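Local coordinates for thiamine-binding periplasmic protein (Escherichia coli, PDB 2QRY) that captures thiamine, thiamine phosphate and thiamine diphosphate with high affinity in the periplasm as the solute-binding component of the ThiBPQ ABC importer, at residues W173-Y178 and L306-A311; Y127-Y132 and E241-Q246; D107-P112 and Y285-V290; I278-W283 and T291-F296. One frame throughout, in Å; residues are numbered along the deposited sequence.

Interaction 1 of 4, residues W173-Y178 and L306-A311; sequences WMQKVY and LEFTPA
A cation-pi contact at the surface of this periplasmic binding protein joins the last turns of helix 165-178, through Lys176, to Phe308 in the short link between strand 305-306 and helix 310-328. Lys176 lies along the aromatic ring. Its CE stands over the middle of one face, 3.5 Å from the ring centroid of Phe308 and only 3° off the normal, a CH-pi contact. NZ of Lys176 is 4.0 Å from the same centroid, still above the face. A bend at chi2 (-71°) turns the rest of the lysine chain, extended beyond that point, across the ring, and the long aliphatic stem suits the place: its methylenes lie against Phe308 while the ammonium at its end reaches Glu307 O. Gln175 also touches the Phe308 ring, its CG 3.9 Å from CZ, while Trp320 of helix 310-328 meets the same ring.

Deeper in, Leu306 puts CD1 at the edge of the indole of Trp173, near its plane, 3.9 Å from CD1 of the tryptophan. The indole N-H is used elsewhere, on Gly242 O. The bond from Lys176 NZ to Glu307 O measures 3.1 Å, coming from above the carbonyl plane, with a C=O...N angle of 112°.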
# COMPACT_ATOMS: atom_id res chain seq x y z
N TRP A 173 2.73 3.20 12.22
CA TRP A 173 2.23 4.53 12.50
C TRP A 173 1.99 4.66 14.00
O TRP A 173 2.39 5.65 14.62
CB TRP A 173 0.93 4.76 11.74
CG TRP A 173 0.41 6.16 11.79
CD1 TRP A 173 1.11 7.28 12.15
CD2 TRP A 173 -0.88 6.60 11.36
NE1 TRP A 173 0.32 8.40 11.96
CE2 TRP A 173 -0.90 8.01 11.47
CE3 TRP A 173 -2.02 5.94 10.88
CZ2 TRP A 173 -2.03 8.77 11.13
CZ3 TRP A 173 -3.14 6.70 10.54
CH2 TRP A 173 -3.13 8.09 10.67
N MSE A 174 1.34 3.66 14.58
CA MSE A 174 1.08 3.64 16.01
C MSE A 174 2.41 3.62 16.79
O MSE A 174 2.55 4.26 17.83
CB MSE A 174 0.26 2.41 16.38
CG MSE A 174 -1.20 2.46 15.96
SE MSE A 174 -2.27 3.48 17.20
CE MSE A 174 -2.55 2.12 18.56
N GLN A 175 3.38 2.87 16.27
CA GLN A 175 4.68 2.75 16.92
C GLN A 175 5.38 4.12 16.97
O GLN A 175 6.01 4.47 17.96
CB GLN A 175 5.55 1.74 16.16
CG GLN A 175 6.85 1.42 16.86
CD GLN A 175 6.64 0.69 18.17
OE1 GLN A 175 7.44 0.80 19.08
NE2 GLN A 175 5.55 -0.08 18.26
N LYS A 176 5.28 4.87 15.88
CA LYS A 176 5.87 6.20 15.81
C LYS A 176 5.23 7.09 16.87
O LYS A 176 5.91 7.83 17.58
CB LYS A 176 5.63 6.82 14.43
CG LYS A 176 6.54 6.34 13.32
CD LYS A 176 7.95 6.86 13.50
CE LYS A 176 8.81 6.50 12.30
NZ LYS A 176 10.20 7.00 12.43
N VAL A 177 3.91 7.00 16.97
CA VAL A 177 3.14 7.83 17.89
C VAL A 177 3.21 7.45 19.38
O VAL A 177 3.23 8.33 20.23
CB VAL A 177 1.66 7.89 17.42
CG1 VAL A 177 0.81 8.66 18.41
CG2 VAL A 177 1.60 8.54 16.04
N TYR A 178 3.26 6.16 19.69
CA TYR A 178 3.30 5.74 21.09
C TYR A 178 4.59 5.13 21.62
O TYR A 178 4.78 5.04 22.83
CB TYR A 178 2.16 4.77 21.39
CG TYR A 178 0.80 5.43 21.43
CD1 TYR A 178 0.04 5.59 20.27
CD2 TYR A 178 0.30 5.92 22.63
CE1 TYR A 178 -1.19 6.23 20.32
CE2 TYR A 178 -0.93 6.56 22.68
CZ TYR A 178 -1.67 6.71 21.53
OH TYR A 178 -2.89 7.34 21.60
N LEU A 306 5.90 10.55 8.16
CA LEU A 306 6.58 9.65 9.08
C LEU A 306 7.01 8.37 8.38
O LEU A 306 6.25 7.80 7.60
CB LEU A 306 5.65 9.28 10.24
CG LEU A 306 5.13 10.42 11.12
CD1 LEU A 306 4.06 9.87 12.05
CD2 LEU A 306 6.28 11.03 11.92
N GLU A 307 8.22 7.91 8.69
CA GLU A 307 8.76 6.70 8.08
C GLU A 307 9.93 6.09 8.86
O GLU A 307 10.75 6.81 9.43
CB GLU A 307 9.20 7.02 6.64
CG GLU A 307 9.85 5.86 5.89
CD GLU A 307 10.38 6.29 4.52
OE1 GLU A 307 11.10 7.30 4.46
OE2 GLU A 307 10.08 5.62 3.51
N PHE A 308 9.97 4.76 8.90
CA PHE A 308 11.06 4.03 9.54
C PHE A 308 11.94 3.62 8.38
O PHE A 308 11.47 3.57 7.24
CB PHE A 308 10.57 2.75 10.22
CG PHE A 308 9.99 2.97 11.57
CD1 PHE A 308 8.63 2.77 11.80
CD2 PHE A 308 10.80 3.35 12.63
CE1 PHE A 308 8.08 2.95 13.06
CE2 PHE A 308 10.27 3.54 13.91
CZ PHE A 308 8.90 3.34 14.13
N THR A 309 13.20 3.33 8.64
CA THR A 309 14.09 2.88 7.57
C THR A 309 13.77 1.41 7.38
O THR A 309 13.27 0.76 8.29
CB THR A 309 15.57 3.02 7.97
OG1 THR A 309 15.89 2.04 8.96
CG2 THR A 309 15.85 4.42 8.52
N PRO A 310 14.02 0.87 6.17
CA PRO A 310 13.73 -0.54 5.93
C PRO A 310 14.40 -1.44 6.96
O PRO A 310 13.87 -2.47 7.34
CB PRO A 310 14.26 -0.77 4.52
CG PRO A 310 13.97 0.55 3.87
CD PRO A 310 14.44 1.53 4.92
N ALA A 311 15.57 -1.02 7.43
CA ALA A 311 16.32 -1.79 8.41
C ALA A 311 15.61 -1.81 9.76
O ALA A 311 15.53 -2.85 10.42
CB ALA A 311 17.73 -1.23 8.57

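Interaction 2 of 4, residues Y127-Y132 and E241-Q246; sequences YFAFVY and EGHYLQ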
# COMPACT_ATOMS: atom_id res chain seq x y z
N TYR A 127 -0.24 8.07 1.55
CA TYR A 127 -0.20 8.22 2.99
C TYR A 127 -1.39 7.52 3.63
O TYR A 127 -2.54 7.77 3.26
CB TYR A 127 -0.21 9.70 3.35
CG TYR A 127 0.91 10.47 2.67
CD1 TYR A 127 2.19 10.50 3.23
CD2 TYR A 127 0.69 11.14 1.47
CE1 TYR A 127 3.24 11.18 2.59
CE2 TYR A 127 1.73 11.81 0.83
CZ TYR A 127 3.00 11.83 1.40
OH TYR A 127 4.02 12.50 0.78
N PHE A 128 -1.11 6.63 4.58
CA PHE A 128 -2.16 5.92 5.27
C PHE A 128 -2.96 6.91 6.10
O PHE A 128 -2.40 7.82 6.72
CB PHE A 128 -1.58 4.83 6.18
CG PHE A 128 -0.72 3.84 5.46
CD1 PHE A 128 -1.25 3.04 4.44
CD2 PHE A 128 0.62 3.70 5.79
CE1 PHE A 128 -0.45 2.13 3.77
CE2 PHE A 128 1.43 2.78 5.13
CZ PHE A 128 0.90 1.99 4.12
N ALA A 129 -4.27 6.71 6.12
CA ALA A 129 -5.14 7.58 6.89
C ALA A 129 -6.49 6.90 7.11
O ALA A 129 -6.87 6.00 6.36
CB ALA A 129 -5.34 8.89 6.14
N PHE A 130 -7.20 7.33 8.15
CA PHE A 130 -8.50 6.77 8.42
C PHE A 130 -9.55 7.54 7.64
O PHE A 130 -9.63 8.76 7.72
CB PHE A 130 -8.82 6.83 9.92
CG PHE A 130 -8.09 5.80 10.73
CD1 PHE A 130 -6.85 6.07 11.27
CD2 PHE A 130 -8.66 4.55 10.94
CE1 PHE A 130 -6.17 5.11 12.03
CE2 PHE A 130 -7.99 3.59 11.70
CZ PHE A 130 -6.74 3.87 12.24
N VAL A 131 -10.35 6.81 6.88
CA VAL A 131 -11.41 7.40 6.08
C VAL A 131 -12.75 7.26 6.79
O VAL A 131 -13.00 6.26 7.46
CB VAL A 131 -11.51 6.73 4.70
CG1 VAL A 131 -12.79 7.17 4.00
CG2 VAL A 131 -10.30 7.10 3.86
N TYR A 132 -13.60 8.28 6.65
CA TYR A 132 -14.93 8.27 7.25
C TYR A 132 -15.94 8.96 6.33
O TYR A 132 -15.58 9.55 5.31
CB TYR A 132 -14.93 8.98 8.61
CG TYR A 132 -14.58 10.45 8.53
CD1 TYR A 132 -13.26 10.88 8.42
CD2 TYR A 132 -15.59 11.43 8.53
CE1 TYR A 132 -12.94 12.24 8.31
CE2 TYR A 132 -15.28 12.79 8.41
CZ TYR A 132 -13.96 13.18 8.30
OH TYR A 132 -13.66 14.51 8.19
N GLU A 241 -0.26 14.35 14.28
CA GLU A 241 1.02 13.69 14.47
C GLU A 241 1.72 13.54 13.12
O GLU A 241 2.93 13.35 13.05
CB GLU A 241 0.85 12.31 15.11
CG GLU A 241 0.22 12.31 16.49
CD GLU A 241 -1.26 11.99 16.44
OE1 GLU A 241 -1.83 12.02 15.33
OE2 GLU A 241 -1.84 11.70 17.51
N GLY A 242 0.94 13.65 12.05
CA GLY A 242 1.50 13.48 10.72
C GLY A 242 1.13 12.08 10.25
O GLY A 242 0.57 11.30 11.02
N HIS A 243 1.45 11.75 9.00
CA HIS A 243 1.10 10.44 8.45
C HIS A 243 2.29 9.63 7.93
O HIS A 243 3.30 10.18 7.49
CB HIS A 243 0.07 10.63 7.34
CG HIS A 243 -1.22 11.22 7.83
ND1 HIS A 243 -2.42 10.55 7.76
CD2 HIS A 243 -1.48 12.39 8.46
CE1 HIS A 243 -3.36 11.28 8.33
NE2 HIS A 243 -2.82 12.40 8.77
N TYR A 244 2.14 8.31 7.98
CA TYR A 244 3.18 7.39 7.54
C TYR A 244 3.19 7.25 6.03
O TYR A 244 2.14 7.08 5.41
CB TYR A 244 3.00 6.02 8.21
CG TYR A 244 4.26 5.19 8.21
CD1 TYR A 244 4.74 4.61 7.03
CD2 TYR A 244 5.00 5.00 9.38
CE1 TYR A 244 5.93 3.86 7.02
CE2 TYR A 244 6.18 4.25 9.38
CZ TYR A 244 6.64 3.69 8.20
OH TYR A 244 7.79 2.95 8.19
N LEU A 245 4.38 7.32 5.45
CA LEU A 245 4.54 7.24 4.01
C LEU A 245 4.73 5.84 3.46
O LEU A 245 5.47 5.03 4.03
CB LEU A 245 5.73 8.09 3.56
CG LEU A 245 6.23 7.90 2.12
CD1 LEU A 245 5.22 8.47 1.13
CD2 LEU A 245 7.57 8.62 1.97
N GLN A 246 4.05 5.56 2.35
CA GLN A 246 4.18 4.28 1.69
C GLN A 246 4.61 4.50 0.25
O GLN A 246 4.05 5.33 -0.47
CB GLN A 246 2.87 3.47 1.68
CG GLN A 246 3.04 2.13 0.97
CD GLN A 246 1.74 1.39 0.72
OE1 GLN A 246 0.83 1.91 0.06
NE2 GLN A 246 1.65 0.17 1.22
O HOH W 1 -0.57 7.32 8.34
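Strands 127-132 and 243-246 run antiparallel but splay, their axes 136° apart, and they form one bridge, the non-hydrogen-bonded pair Tyr127 and Leu245. Main-chain bonding is sparse: Phe128 N gives a weak hydrogen bond to Tyr244 O at 3.4 Å. Where the strands part, other donors take over. The ring N-H at ND1 of His243 bonds Phe128 O at 2.9 Å, nearly straight (166°) and in the imidazole plane, and a water donates to Phe128 O and accepts from Tyr244 N. Since NE2 of His243 pairs with Phe239 N, both ring nitrogens are engaged, which fixes the rotation of the imidazole. A leucine in place of His243 would probably leave Phe128 O without its side-chain donor and Phe239 N without its acceptor.

Among the apolar contacts, Tyr127 CE1 meets Leu245 CD1 at 3.7 Å; separately, Phe128 runs beside Tyr244 and crosses Gln246 at about a right angle, its CZ 3.5 Å from Gln246 CB. The Gln246 amide bonds Tyr218, a thiamine-binding residue, and Asp86. Strand 214-218 flanks 121-133, strand 305-306 flanks 243-252, and helix 165-178 packs against Phe128, Tyr244 and Gln246.

Interaction 3 of 4, residues D107-P112 and Y285-V290; sequences DAVNVP and YPVANV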
# COMPACT_ATOMS: atom_id res chain seq x y z
N ASP A 107 16.93 7.93 -12.25
CA ASP A 107 16.40 9.21 -12.70
C ASP A 107 14.98 9.12 -13.27
O ASP A 107 14.34 10.14 -13.53
CB ASP A 107 17.33 9.81 -13.76
CG ASP A 107 17.51 8.90 -14.96
OD1 ASP A 107 16.55 8.74 -15.75
OD2 ASP A 107 18.61 8.34 -15.12
N ALA A 108 14.50 7.89 -13.45
CA ALA A 108 13.16 7.68 -13.99
C ALA A 108 12.08 7.77 -12.91
O ALA A 108 10.89 7.73 -13.21
CB ALA A 108 13.09 6.32 -14.68
N VAL A 109 12.51 7.92 -11.66
CA VAL A 109 11.59 7.99 -10.53
C VAL A 109 11.71 9.25 -9.67
O VAL A 109 12.80 9.75 -9.43
CB VAL A 109 11.78 6.74 -9.63
CG1 VAL A 109 11.26 6.99 -8.24
CG2 VAL A 109 11.07 5.56 -10.26
N ASN A 110 10.56 9.74 -9.20
CA ASN A 110 10.49 10.93 -8.35
C ASN A 110 9.55 10.66 -7.17
O ASN A 110 8.33 10.68 -7.31
CB ASN A 110 9.98 12.12 -9.18
CG ASN A 110 9.86 13.38 -8.36
OD1 ASN A 110 10.69 13.65 -7.49
ND2 ASN A 110 8.82 14.17 -8.63
N VAL A 111 10.15 10.43 -6.01
CA VAL A 111 9.40 10.11 -4.80
C VAL A 111 9.81 10.94 -3.58
O VAL A 111 10.96 11.33 -3.45
CB VAL A 111 9.58 8.60 -4.46
CG1 VAL A 111 9.05 8.29 -3.08
CG2 VAL A 111 8.89 7.75 -5.49
N PRO A 112 8.86 11.20 -2.67
CA PRO A 112 9.11 11.97 -1.45
C PRO A 112 10.19 11.31 -0.59
O PRO A 112 10.08 10.14 -0.24
CB PRO A 112 7.76 11.96 -0.75
CG PRO A 112 6.81 11.98 -1.88
CD PRO A 112 7.41 10.97 -2.84
N TYR A 285 -0.46 8.51 -5.55
CA TYR A 285 0.31 9.51 -6.30
C TYR A 285 1.35 8.79 -7.16
O TYR A 285 2.09 7.93 -6.68
CB TYR A 285 1.01 10.48 -5.33
CG TYR A 285 0.05 11.34 -4.55
CD1 TYR A 285 -0.67 12.36 -5.17
CD2 TYR A 285 -0.15 11.12 -3.19
CE1 TYR A 285 -1.57 13.14 -4.45
CE2 TYR A 285 -1.05 11.90 -2.46
CZ TYR A 285 -1.76 12.91 -3.10
OH TYR A 285 -2.65 13.67 -2.39
N PRO A 286 1.42 9.15 -8.45
CA PRO A 286 2.37 8.54 -9.39
C PRO A 286 3.82 8.84 -9.02
O PRO A 286 4.11 9.78 -8.28
CB PRO A 286 2.00 9.17 -10.73
CG PRO A 286 0.56 9.51 -10.56
CD PRO A 286 0.52 10.07 -9.16
N VAL A 287 4.72 8.02 -9.54
CA VAL A 287 6.14 8.17 -9.28
C VAL A 287 6.78 9.03 -10.37
O VAL A 287 7.88 9.56 -10.20
CB VAL A 287 6.81 6.79 -9.18
CG1 VAL A 287 6.90 6.15 -10.54
CG2 VAL A 287 8.14 6.91 -8.54
N ALA A 288 6.09 9.16 -11.50
CA ALA A 288 6.56 9.98 -12.62
C ALA A 288 5.66 11.22 -12.65
O ALA A 288 4.50 11.15 -12.27
CB ALA A 288 6.44 9.22 -13.93
N ASN A 289 6.22 12.34 -13.11
CA ASN A 289 5.47 13.59 -13.18
C ASN A 289 4.35 13.59 -14.22
O ASN A 289 4.38 14.36 -15.17
CB ASN A 289 6.43 14.76 -13.45
N VAL A 290 3.37 12.71 -14.03
CA VAL A 290 2.23 12.63 -14.94
C VAL A 290 1.19 13.62 -14.42
O VAL A 290 1.36 14.19 -13.34
CB VAL A 290 1.64 11.20 -14.97
CG1 VAL A 290 1.30 10.75 -13.57
CG2 VAL A 290 0.40 11.16 -15.84
O HOH W 2 6.06 12.23 -8.09
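Val287 and Asn110 meet where the loop between helix 90-96 and strand 121-133 passes the chain that leaves strand 285-286. Their CA atoms lie 5.2 Å apart, the nearest pair across the two segments. One main-chain hydrogen bond ties them: Asn110 N donates to Val287 O at 2.9 Å, in the carbonyl plane, with an N-H...O angle of 143°.

Followed outward, Val287 sends two branches from CB. CG1 sits between the backbone N and the carbonyl carbon (chi1 72°), and this rotation puts CG2 anti to the backbone N, aimed at the other segment. CG2 is the branch that touches. It faces Val109 and Val111, two residues apart on the loop, meeting Val111 through that residue's own CG2; the Val109 separation is impossibly short as modelled and carries no weight, though the grouping of the three valines is plain. Pro122 of strand 121-133 borders both Val111 and Val287, and Gln275 of helix 272-275 also touches Val287. Branched, wholly apolar side chains suit this place, because valine is compact and fills space close to its own backbone.

Beside the valines the backbone carries the polar work. Asn110 O and Val287 O, both acceptors, come within 3.1 Å of each other and cannot bond directly. A water donates to Asn110 O at 2.9 Å and to Pro286 O at 3.1 Å, which probably offsets some of the crowding of acceptors. The chemistry thus implies a join held by one direct backbone bond, one water bridge and a small valine cluster, with no charged group taking part.

Interaction 4 of 4, residues I278-W283 and T291-F296; sequences IPTGNW and TLPAGF. With TPS (thiamin phosphate), chain E.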
# COMPACT_ATOMS: atom_id res chain seq x y z
N ILE A 278 -2.12 4.97 -12.90
CA ILE A 278 -2.07 4.90 -11.44
C ILE A 278 -3.07 5.82 -10.74
O ILE A 278 -3.81 5.36 -9.86
CB ILE A 278 -0.64 5.23 -10.91
CG1 ILE A 278 0.27 4.01 -11.08
CG2 ILE A 278 -0.71 5.62 -9.43
CD1 ILE A 278 -0.18 2.78 -10.30
N PRO A 279 -3.11 7.11 -11.11
CA PRO A 279 -4.05 8.02 -10.46
C PRO A 279 -5.48 7.50 -10.33
O PRO A 279 -6.01 7.44 -9.22
CB PRO A 279 -3.97 9.27 -11.33
CG PRO A 279 -2.55 9.27 -11.77
CD PRO A 279 -2.35 7.82 -12.15
N THR A 280 -6.10 7.11 -11.44
CA THR A 280 -7.47 6.63 -11.40
C THR A 280 -7.60 5.11 -11.30
O THR A 280 -8.71 4.58 -11.23
CB THR A 280 -8.28 7.13 -12.62
OG1 THR A 280 -7.73 6.57 -13.82
CG2 THR A 280 -8.21 8.66 -12.70
N GLY A 281 -6.47 4.41 -11.30
CA GLY A 281 -6.50 2.97 -11.20
C GLY A 281 -6.24 2.48 -9.78
O GLY A 281 -7.02 1.70 -9.24
N ASN A 282 -5.15 2.97 -9.19
CA ASN A 282 -4.76 2.58 -7.83
C ASN A 282 -5.07 3.67 -6.81
O ASN A 282 -4.97 3.43 -5.60
CB ASN A 282 -3.26 2.27 -7.78
CG ASN A 282 -2.94 1.01 -6.97
OD1 ASN A 282 -1.85 0.88 -6.40
ND2 ASN A 282 -3.88 0.08 -6.94
N TRP A 283 -5.44 4.85 -7.27
CA TRP A 283 -5.75 5.96 -6.38
C TRP A 283 -4.59 6.22 -5.41
O TRP A 283 -4.71 6.11 -4.19
CB TRP A 283 -7.05 5.66 -5.63
CG TRP A 283 -8.17 5.45 -6.59
CD1 TRP A 283 -8.67 4.25 -7.02
CD2 TRP A 283 -8.83 6.46 -7.37
NE1 TRP A 283 -9.60 4.45 -8.01
CE2 TRP A 283 -9.71 5.80 -8.25
CE3 TRP A 283 -8.75 7.86 -7.41
CZ2 TRP A 283 -10.52 6.49 -9.16
CZ3 TRP A 283 -9.55 8.55 -8.31
CH2 TRP A 283 -10.42 7.86 -9.18
N THR A 291 0.12 13.84 -15.17
CA THR A 291 -0.90 14.78 -14.74
C THR A 291 -1.94 14.13 -13.84
O THR A 291 -2.56 13.13 -14.21
CB THR A 291 -1.61 15.43 -15.95
OG1 THR A 291 -2.38 14.44 -16.65
CG2 THR A 291 -0.59 16.04 -16.90
N LEU A 292 -2.12 14.69 -12.65
CA LEU A 292 -3.09 14.16 -11.71
C LEU A 292 -4.49 14.57 -12.16
O LEU A 292 -4.69 15.68 -12.65
CB LEU A 292 -2.83 14.70 -10.30
CG LEU A 292 -1.46 14.43 -9.70
CD1 LEU A 292 -1.46 14.86 -8.23
CD2 LEU A 292 -1.12 12.97 -9.82
N PRO A 293 -5.46 13.67 -12.01
CA PRO A 293 -6.85 13.94 -12.41
C PRO A 293 -7.41 15.11 -11.63
O PRO A 293 -7.08 15.30 -10.46
CB PRO A 293 -7.57 12.64 -12.06
CG PRO A 293 -6.49 11.60 -12.15
CD PRO A 293 -5.33 12.30 -11.50
N ALA A 294 -8.26 15.90 -12.27
CA ALA A 294 -8.89 17.01 -11.57
C ALA A 294 -9.65 16.30 -10.47
O ALA A 294 -10.28 15.27 -10.72
CB ALA A 294 -9.84 17.75 -12.50
N GLY A 295 -9.60 16.82 -9.25
CA GLY A 295 -10.29 16.18 -8.15
C GLY A 295 -9.31 15.86 -7.05
O GLY A 295 -9.64 15.93 -5.86
N PHE A 296 -8.08 15.51 -7.43
CA PHE A 296 -7.05 15.20 -6.46
C PHE A 296 -6.71 16.44 -5.64
O PHE A 296 -6.26 16.34 -4.50
CB PHE A 296 -5.78 14.70 -7.16
CG PHE A 296 -5.65 13.20 -7.19
CD1 PHE A 296 -6.67 12.40 -7.69
CD2 PHE A 296 -4.48 12.58 -6.74
CE1 PHE A 296 -6.54 11.00 -7.75
CE2 PHE A 296 -4.34 11.19 -6.79
CZ PHE A 296 -5.37 10.41 -7.30
CM2 TPS E . -10.70 3.81 -2.92
N3 TPS E . -4.86 0.88 -2.20
C2 TPS E . -5.87 0.21 -1.68
S1 TPS E . -5.14 -1.18 -0.96
C5 TPS E . -3.46 -0.80 -1.38
C4 TPS E . -3.59 0.39 -2.06
CM4 TPS E . -2.37 1.10 -2.62
C6 TPS E . -2.29 -1.66 -1.00
C7 TPS E . -3.00 -2.85 -0.35
O7 TPS E . -2.12 -3.84 0.17
N1A TPS E . -8.39 3.91 -2.06
C2A TPS E . -9.25 3.38 -2.94
N3A TPS E . -8.85 2.47 -3.83
C4A TPS E . -7.56 2.06 -3.87
N4A TPS E . -7.17 1.11 -4.81
C5A TPS E . -6.62 2.60 -2.95
C6A TPS E . -7.10 3.55 -2.03
C7A TPS E . -5.13 2.19 -2.92
P1 TPS E . -3.07 -4.99 0.80
O1 TPS E . -4.05 -4.36 1.83
O2 TPS E . -2.20 -6.15 1.44
O3 TPS E . -3.90 -5.60 -0.35
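Pro279 and Pro293 bring the short helix 278-281 against the loop that returns toward strand 305-306, in the part of the chain that carries Asn282 and Trp283 to the thiamin phosphate pocket. Ile278 opens the segment with its carbonyl O, which accepts from Gly281 N and Asn282 N and so draws the turn together. Pro279 then presents CB to Pro293, 3.3 Å from CD in a tight contact, the two rings crossing at about a right angle. Pro279 O lies at the edge of the Phe296 ring, 3.6 Å from CZ, a favourable side for a carbonyl, and also packs over the outer part of one face of the Trp283 indole. Thr280 adds its methyl, CG2 being 3.5 Å from Pro293 CG.

At Asn282 the backbone reaches the ligand, with O 3.0 Å from C7A of thiamin phosphate. Trp283 follows with positive phi (54°), which turns the chain out of the helix. Its large flat indole spans from ligand to loop: CD1 is 3.7 Å from N3A of the ligand pyrimidine, and CE3 is 3.9 Å from Phe296 CE1. Were this tryptophan an alanine, a gap would probably open between Phe296 and the pyrimidine, with no ring to touch both.

No hydrogen bond crosses between the two segments. The contact depends on the fit of stiff proline rings and aromatic rings, an apolar backing for one wall of the pocket.

Interactions 1, 2 and 3 all involve strands of the mixed sheet. Interactions 1 and 2, centres about 12 Å apart, are joined by strand pairing, as Leu306 lies beside His243 and Leu245. Interactions 2 and 3, centres about 20 Å apart, share the sheet through neighbouring strands 121-133 and 285-286. Interactions 3 and 4 touch at Pro286 and Tyr285, helix 278-281 leading directly to strand 285-286. Along the chain, interaction 2 is nested within the loop closed by interaction 3, and interaction 4 within that of interaction 1. Interactions 2 and 4 lie close to thiamin phosphate; interaction 3 and interaction 1, its centre about 27 Å from that of interaction 4, tie segments farther out to the same framework.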